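PDB 6CPY: GRMZM2G135359 pseudokinase from Zea mays, which is a receptor-like membrane pseudokinase that probably acts in signalling, its kinase-fold domain perhaps binding ATP but probably with little or no catalytic activity. Local coordinates for residues G49-T53 with C54-K58; G265-E269 with D270-A274. All blocks are in the same frame, centred on the assembly; numbering follows the deposited sequence.

Interaction 1. Residues G49-T53 with C54-K58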
loop_
_atom_site.group_PDB
_atom_site.type_symbol
_atom_site.label_atom_id
_atom_site.label_comp_id
_atom_site.label_asym_id
_atom_site.label_seq_id
_atom_site.Cartn_x
_atom_site.Cartn_y
_atom_site.Cartn_z
ATOM N N GLY A 49 0.155 11.528 -9.356
ATOM C CA GLY A 49 0.056 10.355 -10.217
ATOM C C GLY A 49 -1.383 9.983 -10.524
ATOM O O GLY A 49 -2.294 10.802 -10.377
ATOM N N SER A 50 -1.587 8.734 -10.940
ATOM C CA SER A 50 -2.901 8.253 -11.356
ATOM C C SER A 50 -2.977 6.727 -11.296
ATOM O O SER A 50 -1.957 6.048 -11.418
ATOM C CB SER A 50 -3.190 8.703 -12.784
ATOM O OG SER A 50 -2.178 8.235 -13.660
ATOM N N THR A 51 -4.192 6.206 -11.123
ATOM C CA THR A 51 -4.448 4.761 -11.124
ATOM C C THR A 51 -5.594 4.454 -12.101
ATOM O O THR A 51 -6.031 5.335 -12.833
ATOM C CB THR A 51 -4.798 4.247 -9.705
ATOM O OG1 THR A 51 -6.077 4.757 -9.297
ATOM C CG2 THR A 51 -3.727 4.663 -8.686
ATOM N N SER A 52 -6.077 3.211 -12.104
ATOM C CA SER A 52 -7.165 2.798 -12.996
ATOM C C SER A 52 -8.520 3.360 -12.588
ATOM O O SER A 52 -9.449 3.368 -13.388
ATOM C CB SER A 52 -7.258 1.270 -13.064
ATOM O OG SER A 52 -7.722 0.739 -11.832
ATOM N N THR A 53 -8.639 3.808 -11.341
ATOM C CA THR A 53 -9.884 4.365 -10.842
ATOM C C THR A 53 -9.753 5.784 -10.288
ATOM O O THR A 53 -10.741 6.323 -9.785
ATOM C CB THR A 53 -10.459 3.482 -9.712
ATOM O OG1 THR A 53 -9.596 3.533 -8.562
ATOM C CG2 THR A 53 -10.614 2.035 -10.180
ATOM N N CYS A 54 -8.570 6.396 -10.355
ATOM C CA CYS A 54 -8.369 7.693 -9.684
ATOM C C CYS A 54 -7.167 8.534 -10.134
ATOM O O CYS A 54 -6.173 8.013 -10.624
ATOM C CB CYS A 54 -8.289 7.493 -8.157
ATOM S SG CYS A 54 -6.649 7.140 -7.478
ATOM N N MET A 55 -7.299 9.848 -9.951
ATOM C CA MET A 55 -6.209 10.814 -10.075
ATOM C C MET A 55 -5.696 11.082 -8.677
ATOM O O MET A 55 -6.498 11.079 -7.738
ATOM C CB MET A 55 -6.733 12.140 -10.628
ATOM C CG MET A 55 -7.187 12.110 -12.066
ATOM S SD MET A 55 -5.828 11.823 -13.208
ATOM C CE MET A 55 -4.708 13.160 -12.801
ATOM N N LEU A 56 -4.390 11.335 -8.537
ATOM C CA LEU A 56 -3.790 11.665 -7.239
ATOM C C LEU A 56 -3.209 13.076 -7.230
ATOM O O LEU A 56 -2.301 13.387 -8.005
ATOM C CB LEU A 56 -2.684 10.680 -6.892
ATOM C CG LEU A 56 -3.158 9.246 -6.753
ATOM C CD1 LEU A 56 -1.961 8.315 -6.840
ATOM C CD2 LEU A 56 -3.914 9.075 -5.440
ATOM N N TYR A 57 -3.734 13.914 -6.342
ATOM C CA TYR A 57 -3.368 15.320 -6.282
ATOM C C TYR A 57 -2.631 15.633 -5.007
ATOM O O TYR A 57 -2.939 15.103 -3.942
ATOM C CB TYR A 57 -4.610 16.204 -6.378
ATOM C CG TYR A 57 -5.326 16.088 -7.695
ATOM C CD1 TYR A 57 -4.797 16.668 -8.846
ATOM C CD2 TYR A 57 -6.530 15.389 -7.801
ATOM C CE1 TYR A 57 -5.444 16.560 -10.061
ATOM C CE2 TYR A 57 -7.191 15.285 -9.017
ATOM C CZ TYR A 57 -6.639 15.871 -10.139
ATOM O OH TYR A 57 -7.261 15.772 -11.355
ATOM N N LYS A 58 -1.654 16.524 -5.119
ATOM C CA LYS A 58 -0.909 16.979 -3.966
ATOM C C LYS A 58 -1.625 18.172 -3.355
ATOM O O LYS A 58 -2.101 19.062 -4.065
ATOM C CB LYS A 58 0.514 17.381 -4.382
ATOM C CG LYS A 58 1.361 17.973 -3.274
ATOM C CD LYS A 58 1.748 16.930 -2.240
ATOM C CE LYS A 58 2.304 17.569 -0.984
ATOM N NZ LYS A 58 3.508 18.393 -1.251
#

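Interaction 2. Residues G265-E269 with D270-A274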
loop_
_atom_site.group_PDB
_atom_site.type_symbol
_atom_site.label_atom_id
_atom_site.label_comp_id
_atom_site.label_asym_id
_atom_site.label_seq_id
_atom_site.Cartn_x
_atom_site.Cartn_y
_atom_site.Cartn_z
ATOM N N GLY A 265 24.857 -2.565 -2.590
ATOM C CA GLY A 265 26.182 -2.477 -2.017
ATOM C C GLY A 265 26.441 -3.674 -1.116
ATOM O O GLY A 265 26.007 -4.790 -1.410
ATOM N N PHE A 266 27.131 -3.450 0.001
ATOM C CA PHE A 266 27.497 -4.567 0.879
ATOM C C PHE A 266 26.273 -5.119 1.579
ATOM O O PHE A 266 25.332 -4.378 1.863
ATOM C CB PHE A 266 28.541 -4.142 1.900
ATOM C CG PHE A 266 29.883 -3.853 1.300
ATOM C CD1 PHE A 266 30.606 -4.861 0.673
ATOM C CD2 PHE A 266 30.437 -2.578 1.378
ATOM C CE1 PHE A 266 31.850 -4.606 0.129
ATOM C CE2 PHE A 266 31.688 -2.313 0.835
ATOM C CZ PHE A 266 32.398 -3.334 0.215
ATOM N N PHE A 267 26.275 -6.429 1.823
ATOM C CA PHE A 267 25.208 -7.080 2.579
ATOM C C PHE A 267 25.736 -8.265 3.410
ATOM O O PHE A 267 26.737 -8.871 3.044
ATOM C CB PHE A 267 24.074 -7.530 1.635
ATOM C CG PHE A 267 24.421 -8.687 0.736
ATOM C CD1 PHE A 267 24.198 -9.997 1.143
ATOM C CD2 PHE A 267 24.941 -8.470 -0.536
ATOM C CE1 PHE A 267 24.497 -11.063 0.309
ATOM C CE2 PHE A 267 25.260 -9.530 -1.366
ATOM C CZ PHE A 267 25.034 -10.830 -0.948
ATOM N N PRO A 268 25.059 -8.587 4.524
ATOM C CA PRO A 268 25.422 -9.730 5.351
ATOM C C PRO A 268 24.843 -11.013 4.772
ATOM O O PRO A 268 23.631 -11.147 4.582
ATOM C CB PRO A 268 24.817 -9.391 6.714
ATOM C CG PRO A 268 23.665 -8.486 6.410
ATOM C CD PRO A 268 23.909 -7.852 5.075
ATOM N N GLU A 269 25.737 -11.945 4.495
ATOM C CA GLU A 269 25.420 -13.122 3.714
ATOM C C GLU A 269 24.340 -14.004 4.359
ATOM O O GLU A 269 23.387 -14.452 3.707
ATOM C CB GLU A 269 26.726 -13.893 3.589
ATOM C CG GLU A 269 26.738 -14.968 2.574
ATOM C CD GLU A 269 27.966 -15.831 2.751
ATOM O OE1 GLU A 269 29.055 -15.293 3.081
ATOM O OE2 GLU A 269 27.812 -17.041 2.601
ATOM N N ASP A 270 24.469 -14.237 5.650
ATOM C CA ASP A 270 23.558 -15.160 6.315
ATOM C C ASP A 270 22.180 -14.563 6.568
ATOM O O ASP A 270 21.189 -15.283 6.577
ATOM C CB ASP A 270 24.183 -15.681 7.587
ATOM C CG ASP A 270 25.335 -16.640 7.298
ATOM O OD1 ASP A 270 25.287 -17.336 6.258
ATOM O OD2 ASP A 270 26.288 -16.658 8.080
ATOM N N THR A 271 22.128 -13.253 6.752
ATOM C CA THR A 271 20.842 -12.551 6.824
ATOM C C THR A 271 20.102 -12.630 5.495
ATOM O O THR A 271 18.891 -12.883 5.450
ATOM C CB THR A 271 21.071 -11.096 7.252
ATOM O OG1 THR A 271 21.853 -11.100 8.444
ATOM C CG2 THR A 271 19.749 -10.392 7.544
ATOM N N ALA A 272 20.833 -12.439 4.408
ATOM C CA ALA A 272 20.255 -12.600 3.088
ATOM C C ALA A 272 19.704 -14.010 2.881
ATOM O O ALA A 272 18.579 -14.171 2.403
ATOM C CB ALA A 272 21.261 -12.239 2.024
ATOM N N ARG A 273 20.476 -15.034 3.261
ATOM C CA ARG A 273 19.978 -16.420 3.182
ATOM C C ARG A 273 18.669 -16.615 3.909
ATOM O O ARG A 273 17.720 -17.192 3.365
ATOM C CB ARG A 273 20.973 -17.423 3.770
ATOM C CG ARG A 273 22.053 -17.841 2.835
ATOM C CD ARG A 273 22.892 -18.992 3.394
ATOM N NE ARG A 273 23.861 -19.317 2.363
ATOM C CZ ARG A 273 25.080 -18.809 2.264
ATOM N NH1 ARG A 273 25.565 -17.986 3.192
ATOM N NH2 ARG A 273 25.843 -19.159 1.240
ATOM N N ALA A 274 18.626 -16.152 5.149
ATOM C CA ALA A 274 17.451 -16.331 5.974
ATOM C C ALA A 274 16.242 -15.620 5.333
ATOM O O ALA A 274 15.135 -16.159 5.319
ATOM C CB ALA A 274 17.723 -15.838 7.383
#

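Interaction 1. Residues G49-T53 with C54-K58
The flat groups that meet between Gly49-Thr53 and Cys54-Lys58 are peptide carbonyls. Leu56 N approaches Gly49 O at 2.8 Å from above the carbonyl plane, 40° out of it, while Leu56 CB lies 3.5 Å from that same oxygen. Thr51 N instead meets Cys54 O at 2.7 Å almost end-on, with a nearly straight N-H...O angle of 173°; the CA-H of Ser50 also leans on this oxygen. A weak bond from Gly49 N to Leu56 O, 3.4 Å long, is the return bond of the Gly49-Leu56 pair. Gly49 and Leu56 are therefore a hydrogen-bonded pair, and Ser50 and Met55, their CA atoms 4.4 Å apart, a non-hydrogen-bonded one.

Side chains divide between the two sheet faces. On one, the bent Met55 chain curls its SD to 4.1 Å from Ser50 CB. On the other, Leu56 CD1 lies against the Gly49-Ser50 peptide, where glycine contributes no side chain. At the turn, Thr51 carries OG1 between its backbone N and carbonyl carbon (chi1 68°), which sets the hydroxyl oxygen 3.1 Å from Cys54 SG, with CG2 alongside the same sulfur.

Glu192 ties down the turn: its carboxylate accepts hydrogen bonds from Ser52 OG and Thr53 OG1 and a weak one from Thr51 OG1. Cys54 and Leu56 also touch Ala70 of the next strand. By sequence, Glu192 replaces the glycine of the DFG motif and Ala70 the lysine of the VAIK motif, while Thr51 and Cys54 stand where active kinases carry the second and third loop glycines. This is the beta hairpin of the kinase N-lobe bearing a degenerate glycine-rich loop, bonded through its hydroxyls to the residue in the DFG glycine position.

Interaction 2. Residues G265-E269 with D270-A274
Glu269 sets CG opposite its backbone N (chi1 -166°) and stays extended, while Arg273 puts CG beside its own N (chi1 -83°) and runs straight to NE; the two chains thus lie side by side, one helical turn apart. Glu269 OE2 receives Arg273 NH1 at 2.5 Å on its anti side, and NH2 more weakly at 3.2 Å. The oxygen sits at the guanidinium edge, close to its plane, although the two planar groups are turned 60° apart. NH1 also reaches Asp270 OD1 at 3.1 Å, so one nitrogen bridges two carboxylates, probably easing their mutual repulsion.

Pro268 is the N-cap residue, and its O accepts Ala272 N at 3.1 Å; Glu269 O accepts Arg273 N at 3.0 Å. The Phe267 ring meets Ala272 CB obliquely, 3.8 Å from CD1, and Pro268 CG lies 3.8 Å from Thr271 CB. Trp144 of helix 144-164 packs against Pro268, Thr271 and Ala272, joining this surface turn to that helix of the C-lobe. The pattern is the first turn of a helix with proline at the N-cap position, stapled by an i/i+4 salt bridge with an i/i+3 partner, in a helix consistent with αH of the kinase fold.

Interactions 1 and 2 belong to one kinase-fold domain but to different lobes: the 49-58 hairpin is in the N-lobe, the 265-274 helix start in the C-lobe. Their centres are 37 Å apart and their nearest atoms about 29 Å, so they do not touch, and they lie on opposite sides of the chain's centre. Interaction 1, about 14 Å from that centre, borders the region where kinases bind nucleotide and meets Glu192. Interaction 2, about 26 Å out, is peripheral and remote from that cleft. Along the chain the two are in series, interaction 1 closing before interaction 2 opens.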